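Local coordinates for protein succinylglutamate desuccinylase/aspartoacylase (Ruegeria sp. TM1040, PDB 3NA6) that probably hydrolyses the amide bond of an N-acylated amino acid, releasing the acyl group as a carboxylate, at residues A173-A177 with I234-I238; Q176-A180 with K227-V232; K50-G56 with A138-F144; I44-K50 with R77-G83. All coordinates share one frame; numbering follows the deposited sequence. Where two conformers were deposited one is given.

Contact 1 of 4, residues A173-A177 with I234-I238. With CA (calcium ion), chain C.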
loop_
_atom_site.group_PDB
_atom_site.type_symbol
_atom_site.label_atom_id
_atom_site.label_comp_id
_atom_site.label_asym_id
_atom_site.label_seq_id
_atom_site.Cartn_x
_atom_site.Cartn_y
_atom_site.Cartn_z
ATOM N N ALA A 173 31.657 29.434 -20.561
ATOM C CA ALA A 173 32.132 29.021 -21.880
ATOM C C ALA A 173 31.635 27.615 -22.216
ATOM O O ALA A 173 31.204 27.357 -23.354
ATOM C CB ALA A 173 33.660 29.085 -21.951
ATOM N N ALA A 174 31.663 26.704 -21.238
ATOM C CA ALA A 174 31.197 25.317 -21.480
ATOM C C ALA A 174 29.668 25.289 -21.769
ATOM O O ALA A 174 29.175 24.491 -22.582
ATOM C CB ALA A 174 31.579 24.380 -20.306
HETATM N N MSE A 175 28.944 26.192 -21.116
HETATM C CA MSE A 175 27.492 26.290 -21.269
HETATM C C MSE A 175 27.170 26.834 -22.642
HETATM O O MSE A 175 26.271 26.313 -23.304
HETATM C CB MSE A 175 26.894 27.167 -20.146
HETATM C CG MSE A 175 25.364 27.381 -20.221
HETATM SE SE MSE A 175 24.902 28.833 -21.424
HETATM C CE MSE A 175 25.393 30.256 -20.155
ATOM N N GLN A 176 27.883 27.885 -23.077
ATOM C CA GLN A 176 27.746 28.359 -24.445
ATOM C C GLN A 176 28.027 27.276 -25.486
ATOM O O GLN A 176 27.308 27.216 -26.490
ATOM C CB GLN A 176 28.657 29.544 -24.752
ATOM C CG GLN A 176 28.323 30.787 -23.980
ATOM C CD GLN A 176 29.057 31.992 -24.523
ATOM O OE1 GLN A 176 30.262 31.946 -24.817
ATOM N NE2 GLN A 176 28.334 33.077 -24.666
ATOM N N ALA A 177 29.079 26.468 -25.285
ATOM C CA ALA A 177 29.383 25.390 -26.232
ATOM C C ALA A 177 28.208 24.411 -26.335
ATOM O O ALA A 177 27.922 23.922 -27.416
ATOM C CB ALA A 177 30.641 24.620 -25.828
ATOM N N ILE A 234 33.605 17.960 -27.287
ATOM C CA ILE A 234 34.568 18.600 -28.210
ATOM C C ILE A 234 35.272 19.793 -27.512
ATOM O O ILE A 234 36.492 19.917 -27.584
ATOM C CB ILE A 234 33.896 19.067 -29.524
ATOM C CG1 ILE A 234 33.423 17.851 -30.342
ATOM C CG2 ILE A 234 34.893 19.913 -30.392
ATOM C CD1 ILE A 234 32.436 18.176 -31.551
ATOM N N HIS A 235 34.496 20.649 -26.850
ATOM C CA HIS A 235 35.019 21.800 -26.091
ATOM C C HIS A 235 36.083 21.348 -25.071
ATOM O O HIS A 235 37.136 22.005 -24.911
ATOM C CB HIS A 235 33.840 22.510 -25.379
ATOM C CG HIS A 235 34.215 23.713 -24.547
ATOM N ND1 HIS A 235 34.465 24.958 -25.093
ATOM C CD2 HIS A 235 34.368 23.855 -23.209
ATOM C CE1 HIS A 235 34.739 25.812 -24.123
ATOM N NE2 HIS A 235 34.690 25.171 -22.971
ATOM N N PHE A 236 35.827 20.208 -24.418
ATOM C CA PHE A 236 36.754 19.658 -23.424
ATOM C C PHE A 236 37.906 18.856 -24.043
ATOM O O PHE A 236 38.766 18.336 -23.314
ATOM C CB PHE A 236 36.006 18.757 -22.418
ATOM C CG PHE A 236 34.965 19.480 -21.566
ATOM C CD1 PHE A 236 35.221 20.738 -21.024
ATOM C CD2 PHE A 236 33.759 18.863 -21.265
ATOM C CE1 PHE A 236 34.280 21.369 -20.207
ATOM C CE2 PHE A 236 32.814 19.505 -20.449
ATOM C CZ PHE A 236 33.081 20.766 -19.945
ATOM N N GLY A 237 37.908 18.729 -25.366
ATOM C CA GLY A 237 38.983 18.073 -26.075
ATOM C C GLY A 237 38.952 16.556 -26.008
ATOM O O GLY A 237 39.920 15.900 -26.373
ATOM N N ILE A 238 37.841 15.974 -25.585
ATOM C CA ILE A 238 37.785 14.523 -25.422
ATOM C C ILE A 238 37.332 13.821 -26.704
ATOM O O ILE A 238 37.799 12.698 -27.009
ATOM C CB ILE A 238 36.870 14.127 -24.230
ATOM C CG1 ILE A 238 37.353 14.830 -22.945
ATOM C CG2 ILE A 238 36.842 12.608 -24.067
ATOM C CD1 ILE A 238 36.495 14.601 -21.646
HETATM CA CA CA C . 41.949 16.007 -27.590
HETATM O O HOH W 1 40.924 17.083 -29.584
HETATM O O HOH W 2 42.657 18.354 -26.906
HETATM O O HOH W 3 44.157 15.209 -28.523
HETATM O O HOH W 4 42.832 15.501 -25.176
#
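H235, in the last turn of helix 219-235, lays its imidazole against the flank of helix 165-178, where A173, A174 and A177 offer a surface of small side chains. The path starts at H235 CB, which lies 3.9 Å from A177 CB. Because CG is anti to the backbone N (chi1 180°), the ring extends across the neighbouring helix; its CG and ND1 still rest beside the A177 methyl. H235 CD2 then turns to the backbone of A174, 3.9 Å from A174 CA. At the tip, H235 NE2 is 3.8 Å from A174 CA, and A173 O stands over one ring face, 3.9 Å from H235 CE1. All of this is van der Waals contact. F236 adds an apolar touch, its CZ 3.9 Å from A174 CB, and both F236 and A174 also meet V205 and V207 of strand 205-210, so the contact rests on that strand as well. Past F236 the chain leaves the helix in a Schellman motif: G237 has a positive phi (77°), and its N bonds I234 O at 2.9 Å. The arrangement is helix-helix packing on one face of an alpha/beta sheet, running into a calcium site where G237 O, four waters and T82 bind the ion.

Contact 2 of 4, residues Q176-A180 with K227-V232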
loop_
_atom_site.group_PDB
_atom_site.type_symbol
_atom_site.label_atom_id
_atom_site.label_comp_id
_atom_site.label_asym_id
_atom_site.label_seq_id
_atom_site.Cartn_x
_atom_site.Cartn_y
_atom_site.Cartn_z
ATOM N N GLN A 176 27.883 27.885 -23.077
ATOM C CA GLN A 176 27.746 28.359 -24.445
ATOM C C GLN A 176 28.027 27.276 -25.486
ATOM O O GLN A 176 27.308 27.216 -26.490
ATOM C CB GLN A 176 28.657 29.544 -24.752
ATOM C CG GLN A 176 28.323 30.787 -23.980
ATOM C CD GLN A 176 29.057 31.992 -24.523
ATOM O OE1 GLN A 176 30.262 31.946 -24.817
ATOM N NE2 GLN A 176 28.334 33.077 -24.666
ATOM N N ALA A 177 29.079 26.468 -25.285
ATOM C CA ALA A 177 29.383 25.390 -26.232
ATOM C C ALA A 177 28.208 24.411 -26.335
ATOM O O ALA A 177 27.922 23.922 -27.416
ATOM C CB ALA A 177 30.641 24.620 -25.828
ATOM N N PHE A 178 27.575 24.099 -25.200
ATOM C CA PHE A 178 26.416 23.175 -25.185
ATOM C C PHE A 178 25.379 23.647 -26.189
ATOM O O PHE A 178 24.827 22.850 -26.950
ATOM C CB PHE A 178 25.782 23.091 -23.783
ATOM C CG PHE A 178 24.808 21.933 -23.613
ATOM C CD1 PHE A 178 23.491 22.053 -24.021
ATOM C CD2 PHE A 178 25.211 20.740 -23.012
ATOM C CE1 PHE A 178 22.587 20.990 -23.851
ATOM C CE2 PHE A 178 24.338 19.683 -22.842
ATOM C CZ PHE A 178 23.003 19.808 -23.259
ATOM N N ASN A 179 25.147 24.959 -26.195
ATOM C CA ASN A 179 24.354 25.632 -27.221
ATOM C C ASN A 179 22.906 25.130 -27.287
ATOM O O ASN A 179 22.358 24.798 -28.364
ATOM C CB ASN A 179 25.070 25.544 -28.571
ATOM C CG ASN A 179 24.371 26.331 -29.683
ATOM O OD1 ASN A 179 24.035 25.757 -30.715
ATOM N ND2 ASN A 179 24.145 27.630 -29.469
ATOM N N ALA A 180 22.276 25.086 -26.119
ATOM C CA ALA A 180 20.857 24.719 -26.039
ATOM C C ALA A 180 20.061 25.880 -26.628
ATOM O O ALA A 180 20.609 26.975 -26.850
ATOM C CB ALA A 180 20.434 24.425 -24.585
ATOM N N LYS A 227 23.395 16.809 -28.984
ATOM C CA LYS A 227 24.224 17.866 -29.574
ATOM C C LYS A 227 25.023 18.574 -28.476
ATOM O O LYS A 227 26.235 18.796 -28.600
ATOM C CB LYS A 227 23.345 18.862 -30.328
ATOM C CG LYS A 227 23.960 20.215 -30.676
ATOM C CD LYS A 227 22.842 21.242 -31.071
ATOM C CE LYS A 227 23.298 22.676 -30.931
ATOM N NZ LYS A 227 22.193 23.689 -30.962
ATOM N N GLY A 228 24.325 18.943 -27.419
ATOM C CA GLY A 228 24.946 19.616 -26.282
ATOM C C GLY A 228 26.068 18.763 -25.697
ATOM O O GLY A 228 27.142 19.279 -25.438
ATOM N N LEU A 229 25.831 17.460 -25.546
ATOM C CA LEU A 229 26.823 16.519 -25.008
ATOM C C LEU A 229 28.032 16.402 -25.919
ATOM O O LEU A 229 29.188 16.529 -25.468
ATOM C CB LEU A 229 26.215 15.143 -24.834
ATOM C CG LEU A 229 27.071 14.001 -24.273
ATOM C CD1 LEU A 229 27.714 14.460 -22.937
ATOM C CD2 LEU A 229 26.237 12.658 -24.127
ATOM N N ARG A 230 27.769 16.210 -27.215
ATOM C CA ARG A 230 28.839 16.131 -28.176
ATOM C C ARG A 230 29.618 17.452 -28.216
ATOM O O ARG A 230 30.862 17.443 -28.146
ATOM C CB ARG A 230 28.314 15.751 -29.550
ATOM C CG ARG A 230 29.422 15.545 -30.578
ATOM C CD ARG A 230 28.876 15.139 -31.972
ATOM N NE ARG A 230 29.917 15.259 -32.994
ATOM C CZ ARG A 230 30.227 16.371 -33.673
ATOM N NH1 ARG A 230 29.568 17.520 -33.501
ATOM N NH2 ARG A 230 31.222 16.329 -34.550
ATOM N N ASN A 231 28.907 18.576 -28.310
ATOM C CA ASN A 231 29.555 19.881 -28.260
ATOM C C ASN A 231 30.476 20.076 -27.055
ATOM O O ASN A 231 31.629 20.509 -27.239
ATOM C CB ASN A 231 28.557 21.020 -28.268
ATOM C CG ASN A 231 27.966 21.309 -29.664
ATOM O OD1 ASN A 231 28.408 20.788 -30.677
ATOM N ND2 ASN A 231 26.949 22.144 -29.689
ATOM N N VAL A 232 29.987 19.806 -25.834
ATOM C CA VAL A 232 30.844 20.043 -24.663
ATOM C C VAL A 232 32.030 19.070 -24.656
ATOM O O VAL A 232 33.140 19.448 -24.264
ATOM C CB VAL A 232 30.089 20.057 -23.309
ATOM C CG1 VAL A 232 29.016 21.152 -23.322
ATOM C CG2 VAL A 232 29.489 18.697 -22.989
#
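F178 and G228 meet face to backbone where helix 165-178 ends against helix 219-235, a close helix-helix contact on one face of the central alpha/beta sheet. G228 CA sits over the middle of the phenyl ring in a CH-pi contact, 3.3 Å from the F178 ring centroid and only 4° off its normal. A side chain at G228 would collide with F178 CZ, so the glycine is what admits the ring so close. The same CA also approaches F178 O, at 3.3 Å, in a CA-H...O contact. V232 CG1 packs at the ring's edge and lies 3.8 Å from F178 CB. F178 CG, anti to the backbone N (chi1 -166°), lays the ring along the G228 backbone, where V207, T209, A157 and F144 also touch it.

Next outward comes N179, which leaves the helix with positive phi. The extended K227 chain brings its ammonium to both oxygens of N179, while a salt bridge to D246 and the bond from D246 N to N179 OD1 fix the pair in place. N231 ND2 makes a weak hydrogen bond to A177 O at 3.0 Å, its stronger partner being Q244 O. K227 NZ is 2.8 Å from N179 O, in the carbonyl plane, and 2.8 Å from N179 OD1, where it stands 45° above the amide carbonyl plane.

Contact 3 of 4, residues K50-G56 with A138-F144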
loop_
_atom_site.group_PDB
_atom_site.type_symbol
_atom_site.label_atom_id
_atom_site.label_comp_id
_atom_site.label_asym_id
_atom_site.label_seq_id
_atom_site.Cartn_x
_atom_site.Cartn_y
_atom_site.Cartn_z
ATOM N N LYS A 50 41.430 15.071 -20.850
ATOM C CA LYS A 50 40.570 15.199 -19.697
ATOM C C LYS A 50 39.722 13.946 -19.475
ATOM O O LYS A 50 39.447 13.146 -20.410
ATOM C CB LYS A 50 39.625 16.385 -19.876
ATOM C CG LYS A 50 40.245 17.777 -19.882
ATOM C CD LYS A 50 39.140 18.803 -19.752
ATOM C CE LYS A 50 39.509 20.139 -20.353
ATOM N NZ LYS A 50 40.326 20.968 -19.462
ATOM N N THR A 51 39.313 13.781 -18.215
ATOM C CA THR A 51 38.287 12.838 -17.854
ATOM C C THR A 51 37.029 13.634 -17.618
ATOM O O THR A 51 37.067 14.641 -16.909
ATOM C CB THR A 51 38.633 12.071 -16.573
ATOM O OG1 THR A 51 39.770 11.222 -16.811
ATOM C CG2 THR A 51 37.385 11.232 -16.099
ATOM N N ALA A 52 35.930 13.206 -18.243
ATOM C CA ALA A 52 34.608 13.769 -17.992
ATOM C C ALA A 52 33.744 12.719 -17.311
ATOM O O ALA A 52 33.698 11.550 -17.730
ATOM C CB ALA A 52 33.940 14.252 -19.275
ATOM N N LEU A 53 33.059 13.162 -16.257
ATOM C CA LEU A 53 32.067 12.381 -15.563
ATOM C C LEU A 53 30.685 12.861 -15.985
ATOM O O LEU A 53 30.290 14.014 -15.745
ATOM C CB LEU A 53 32.256 12.490 -14.060
ATOM C CG LEU A 53 31.349 11.622 -13.159
ATOM C CD1 LEU A 53 31.520 10.104 -13.427
ATOM C CD2 LEU A 53 31.613 11.953 -11.687
ATOM N N LEU A 54 29.953 11.951 -16.612
ATOM C CA LEU A 54 28.686 12.252 -17.299
ATOM C C LEU A 54 27.547 11.491 -16.626
ATOM O O LEU A 54 27.571 10.250 -16.564
ATOM C CB LEU A 54 28.765 11.886 -18.778
ATOM C CG LEU A 54 30.043 12.404 -19.479
ATOM C CD1 LEU A 54 30.219 11.751 -20.794
ATOM C CD2 LEU A 54 29.971 13.912 -19.579
ATOM N N THR A 55 26.581 12.223 -16.100
ATOM C CA THR A 55 25.474 11.590 -15.401
ATOM C C THR A 55 24.121 12.020 -15.952
ATOM O O THR A 55 23.932 13.183 -16.327
ATOM C CB THR A 55 25.540 11.939 -13.908
ATOM O OG1 THR A 55 25.813 13.347 -13.753
ATOM C CG2 THR A 55 26.633 11.119 -13.216
ATOM N N GLY A 56 23.196 11.066 -15.989
ATOM C CA GLY A 56 21.792 11.304 -16.237
ATOM C C GLY A 56 20.973 10.702 -15.105
ATOM O O GLY A 56 21.455 9.910 -14.348
ATOM N N ALA A 138 37.860 12.976 -12.061
ATOM C CA ALA A 138 37.335 13.770 -13.180
ATOM C C ALA A 138 37.882 15.177 -13.210
ATOM O O ALA A 138 38.049 15.803 -12.165
ATOM C CB ALA A 138 35.800 13.834 -13.133
ATOM N N ASP A 139 38.057 15.712 -14.419
ATOM C CA ASP A 139 38.371 17.133 -14.586
ATOM C C ASP A 139 37.121 17.996 -14.754
ATOM O O ASP A 139 37.070 19.174 -14.312
ATOM C CB ASP A 139 39.294 17.270 -15.787
ATOM C CG ASP A 139 40.558 16.459 -15.611
ATOM O OD1 ASP A 139 41.335 16.789 -14.697
ATOM O OD2 ASP A 139 40.737 15.458 -16.333
ATOM N N VAL A 140 36.107 17.405 -15.374
ATOM C CA VAL A 140 34.859 18.118 -15.674
ATOM C C VAL A 140 33.688 17.193 -15.441
ATOM O O VAL A 140 33.849 15.957 -15.381
ATOM C CB VAL A 140 34.873 18.648 -17.132
ATOM C CG1 VAL A 140 36.089 19.525 -17.329
ATOM C CG2 VAL A 140 34.874 17.491 -18.154
ATOM N N ALA A 141 32.509 17.768 -15.261
ATOM C CA ALA A 141 31.275 16.986 -15.077
ATOM C C ALA A 141 30.135 17.577 -15.910
ATOM O O ALA A 141 30.010 18.788 -16.025
ATOM C CB ALA A 141 30.853 16.939 -13.606
ATOM N N VAL A 142 29.295 16.696 -16.442
ATOM C CA VAL A 142 28.047 17.057 -17.117
ATOM C C VAL A 142 26.929 16.290 -16.456
ATOM O O VAL A 142 26.961 15.059 -16.422
ATOM C CB VAL A 142 28.062 16.753 -18.639
ATOM C CG1 VAL A 142 26.774 17.276 -19.276
ATOM C CG2 VAL A 142 29.270 17.374 -19.285
ATOM N N ASP A 143 25.998 17.035 -15.849
ATOM C CA ASP A 143 24.870 16.489 -15.108
ATOM C C ASP A 143 23.540 16.996 -15.686
ATOM O O ASP A 143 23.190 18.161 -15.523
ATOM C CB ASP A 143 24.968 16.856 -13.610
ATOM C CG ASP A 143 23.934 16.121 -12.738
ATOM O OD1 ASP A 143 23.743 14.884 -12.849
ATOM O OD2 ASP A 143 23.295 16.801 -11.923
ATOM N N PHE A 144 22.802 16.094 -16.328
ATOM C CA PHE A 144 21.578 16.419 -17.056
ATOM C C PHE A 144 20.400 16.443 -16.110
ATOM O O PHE A 144 20.244 15.534 -15.288
ATOM C CB PHE A 144 21.271 15.350 -18.125
ATOM C CG PHE A 144 22.149 15.417 -19.334
ATOM C CD1 PHE A 144 21.800 16.191 -20.409
ATOM C CD2 PHE A 144 23.332 14.684 -19.405
ATOM C CE1 PHE A 144 22.580 16.224 -21.547
ATOM C CE2 PHE A 144 24.123 14.731 -20.519
ATOM C CZ PHE A 144 23.746 15.500 -21.605
#
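L54 and V142 lie side by side and point the same way, with L54 CD2 3.5 Å from V142 CG2, on neighbouring parallel strands of the central mixed sheet. Strands 51-55 and 140-143 run nearly parallel, their directions differing by 16°. A52 and V140 share that face, A52 CB lying 3.6 Å from V140 CG2, and L229, V232 and L233 of helix 219-235 cover it. At its outer end the K50 chain crosses V140 at about a right angle.

L53, A141, T55 and D143 are turned to the other face, toward Y195 and V199 of helix 195-200. There T55 and D143 approach at a slant, and T55 OG1, placed between the backbone N and the carbonyl carbon (chi1 45°), donates to D143 OD1 at 2.7 Å. The other carboxylate oxygen, D143 OD2, receives N58 ND2 and H145 NE2. With an alanine here, T55 OG1, N58 ND2 and H145 NE2 would probably all lose this acceptor, leaving the H145 ring freer to turn.

Parallel-sheet bonds tie the backbones together, among them L53 N to V140 O at 3.0 Å and V142 N to L53 O at 2.9 Å. Before the strand, D139 extends the ladder with backbone and side chain: D139 N donates to T51 O at 2.9 Å, while T51 N gives an almost straight bond (171°) to the anti lone pair of D139 OD2, 2.9 Å away.

Contact 4 of 4, residues I44-K50 with R77-G83. With CA (calcium ion), chain C.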
loop_
_atom_site.group_PDB
_atom_site.type_symbol
_atom_site.label_atom_id
_atom_site.label_comp_id
_atom_site.label_asym_id
_atom_site.label_seq_id
_atom_site.Cartn_x
_atom_site.Cartn_y
_atom_site.Cartn_z
ATOM N N ILE A 44 35.066 4.687 -21.159
ATOM C CA ILE A 44 35.814 4.700 -22.423
ATOM C C ILE A 44 37.047 5.607 -22.267
ATOM O O ILE A 44 36.908 6.800 -21.980
ATOM C CB ILE A 44 34.952 5.198 -23.622
ATOM C CG1 ILE A 44 33.632 4.417 -23.698
ATOM C CG2 ILE A 44 35.759 5.097 -24.942
ATOM C CD1 ILE A 44 32.616 4.963 -24.729
ATOM N N GLN A 45 38.230 5.027 -22.469
ATOM C CA GLN A 45 39.509 5.704 -22.256
ATOM C C GLN A 45 40.500 5.388 -23.374
ATOM O O GLN A 45 40.622 4.240 -23.816
ATOM C CB GLN A 45 40.112 5.318 -20.909
ATOM C CG GLN A 45 41.535 5.822 -20.690
ATOM C CD GLN A 45 42.094 5.410 -19.369
ATOM O OE1 GLN A 45 41.584 5.804 -18.308
ATOM N NE2 GLN A 45 43.147 4.595 -19.406
ATOM N N ASN A 46 41.203 6.417 -23.831
ATOM C CA ASN A 46 42.132 6.276 -24.939
ATOM C C ASN A 46 43.000 7.510 -25.036
ATOM O O ASN A 46 42.498 8.624 -24.942
ATOM C CB ASN A 46 41.368 6.079 -26.237
ATOM C CG ASN A 46 42.284 5.832 -27.437
ATOM O OD1 ASN A 46 42.428 6.688 -28.306
ATOM N ND2 ASN A 46 42.916 4.672 -27.467
ATOM N N GLY A 47 44.298 7.300 -25.212
ATOM C CA GLY A 47 45.246 8.390 -25.337
ATOM C C GLY A 47 45.295 9.336 -24.161
ATOM O O GLY A 47 45.208 8.921 -23.002
ATOM N N ALA A 48 45.427 10.626 -24.469
ATOM C CA ALA A 48 45.678 11.633 -23.463
ATOM C C ALA A 48 44.586 12.678 -23.491
ATOM O O ALA A 48 44.213 13.191 -24.562
ATOM C CB ALA A 48 47.052 12.267 -23.707
ATOM N N GLY A 49 44.063 12.999 -22.311
ATOM C CA GLY A 49 43.148 14.119 -22.193
ATOM C C GLY A 49 42.388 14.157 -20.895
ATOM O O GLY A 49 42.631 13.361 -19.973
ATOM N N LYS A 50 41.430 15.071 -20.850
ATOM C CA LYS A 50 40.570 15.199 -19.697
ATOM C C LYS A 50 39.722 13.946 -19.475
ATOM O O LYS A 50 39.447 13.146 -20.410
ATOM C CB LYS A 50 39.625 16.385 -19.876
ATOM C CG LYS A 50 40.245 17.777 -19.882
ATOM C CD LYS A 50 39.140 18.803 -19.752
ATOM C CE LYS A 50 39.509 20.139 -20.353
ATOM N NZ LYS A 50 40.326 20.968 -19.462
ATOM N N ARG A 77 33.540 4.757 -30.056
ATOM C CA ARG A 77 34.713 3.873 -30.136
ATOM C C ARG A 77 35.886 4.433 -29.342
ATOM O O ARG A 77 36.080 5.653 -29.289
ATOM C CB ARG A 77 35.136 3.703 -31.595
ATOM C CG ARG A 77 33.986 3.285 -32.517
ATOM C CD ARG A 77 34.462 3.005 -33.947
ATOM N NE ARG A 77 34.897 4.209 -34.650
ATOM C CZ ARG A 77 36.108 4.370 -35.168
ATOM N NH1 ARG A 77 37.016 3.404 -35.060
ATOM N NH2 ARG A 77 36.409 5.495 -35.800
ATOM N N ALA A 78 36.681 3.552 -28.740
ATOM C CA ALA A 78 37.856 4.001 -27.987
ATOM C C ALA A 78 38.704 4.915 -28.845
ATOM O O ALA A 78 39.178 5.948 -28.372
ATOM C CB ALA A 78 38.687 2.826 -27.462
ATOM N N GLU A 79 38.855 4.543 -30.110
ATOM C CA GLU A 79 39.671 5.286 -31.062
ATOM C C GLU A 79 39.170 6.714 -31.353
ATOM O O GLU A 79 39.895 7.496 -31.941
ATOM C CB GLU A 79 39.766 4.483 -32.376
ATOM C CG GLU A 79 38.477 3.725 -32.736
ATOM C CD GLU A 79 38.449 2.255 -32.299
ATOM O OE1 GLU A 79 38.346 1.962 -31.084
ATOM O OE2 GLU A 79 38.482 1.385 -33.206
ATOM N N ASP A 80 37.934 7.031 -30.978
ATOM C CA ASP A 80 37.343 8.366 -31.187
ATOM C C ASP A 80 37.652 9.302 -30.018
ATOM O O ASP A 80 37.364 10.493 -30.111
ATOM C CB ASP A 80 35.795 8.317 -31.242
ATOM C CG ASP A 80 35.218 7.361 -32.309
ATOM O OD1 ASP A 80 35.858 7.200 -33.383
ATOM O OD2 ASP A 80 34.068 6.834 -32.066
ATOM N N VAL A 81 38.163 8.743 -28.915
ATOM C CA VAL A 81 38.335 9.412 -27.636
ATOM C C VAL A 81 39.804 9.769 -27.395
ATOM O O VAL A 81 40.694 8.958 -27.679
ATOM C CB VAL A 81 37.825 8.482 -26.497
ATOM C CG1 VAL A 81 38.223 9.000 -25.119
ATOM C CG2 VAL A 81 36.324 8.347 -26.583
ATOM N N THR A 82 40.042 10.987 -26.899
ATOM C CA THR A 82 41.356 11.418 -26.376
ATOM C C THR A 82 41.144 11.921 -24.950
ATOM O O THR A 82 40.785 13.078 -24.725
ATOM C CB THR A 82 41.979 12.512 -27.248
ATOM O OG1 THR A 82 41.047 13.591 -27.395
ATOM C CG2 THR A 82 42.357 11.941 -28.659
ATOM N N GLY A 83 41.328 11.021 -23.987
ATOM C CA GLY A 83 40.934 11.275 -22.610
ATOM C C GLY A 83 40.103 10.098 -22.120
ATOM O O GLY A 83 40.355 8.949 -22.491
HETATM CA CA CA C . 41.949 16.007 -27.590
HETATM O O HOH W 4 42.832 15.501 -25.176
HETATM O O HOH W 1 40.924 17.083 -29.584
HETATM O O HOH W 2 42.657 18.354 -26.906
HETATM O O HOH W 3 44.157 15.209 -28.523
#
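N46 and G83 form an antiparallel hydrogen-bonded pair, N46 N to G83 O at 3.0 Å and G83 N to N46 O at 2.8 Å, where strand 36-46 meets the start of strand 83-88 in the central mixed sheet. The chain from G47 to K50 then curls round G83. A CB on G49 would clash with T82 O, and one on G83 with K50 O; G83 CA touches K50 O at 3.2 Å.

N46 turns its side chain onto the short 3-10 turn at 78-80. With CG anti to the backbone N (chi1 -176°), its side chain lies beside the carbonyls of A78 and V81, and N46 CB is 3.1 Å from A78 O. Replacing it with an alanine would probably open a gap between strand 36-46 and the turn, beside those two carbonyls. I44 approaches from the same strand, its side chain crossing V81 at about a right angle with I44 CG2 3.7 Å from V81 CG2; V18 of strand 17-26 and T76 pack against I44 as well.

T82 faces the calcium ion. Its OG1, between the backbone N and the carbonyl carbon (chi1 54°), binds the metal at 2.6 Å, and G237 is the other protein ligand. The opposite segment reaches the ion through a water: water 4, itself a calcium ligand, donates a hydrogen bond to A48 O at 2.8 Å.

In the fold
Contacts 1 and 2 join the same two helices, 165-178 and 219-235, and share A177. Contact 2 is almost wholly buried and combines ring packing with hydrogen bonds from a lysine, whereas contact 1 relies on van der Waals packing and has H235 at its exposed margin. Contact 3 is core, a backbone ladder within the central sheet; its V142 and F144 touch V232 and F178 of contact 2, and its A52 meets I238 of contact 1. Contact 4 lies farthest from the chain's centre and is only partly buried. It continues into contact 3 through K50. The calcium ion joins contacts 1 and 4, taking one protein ligand from each and sharing their waters.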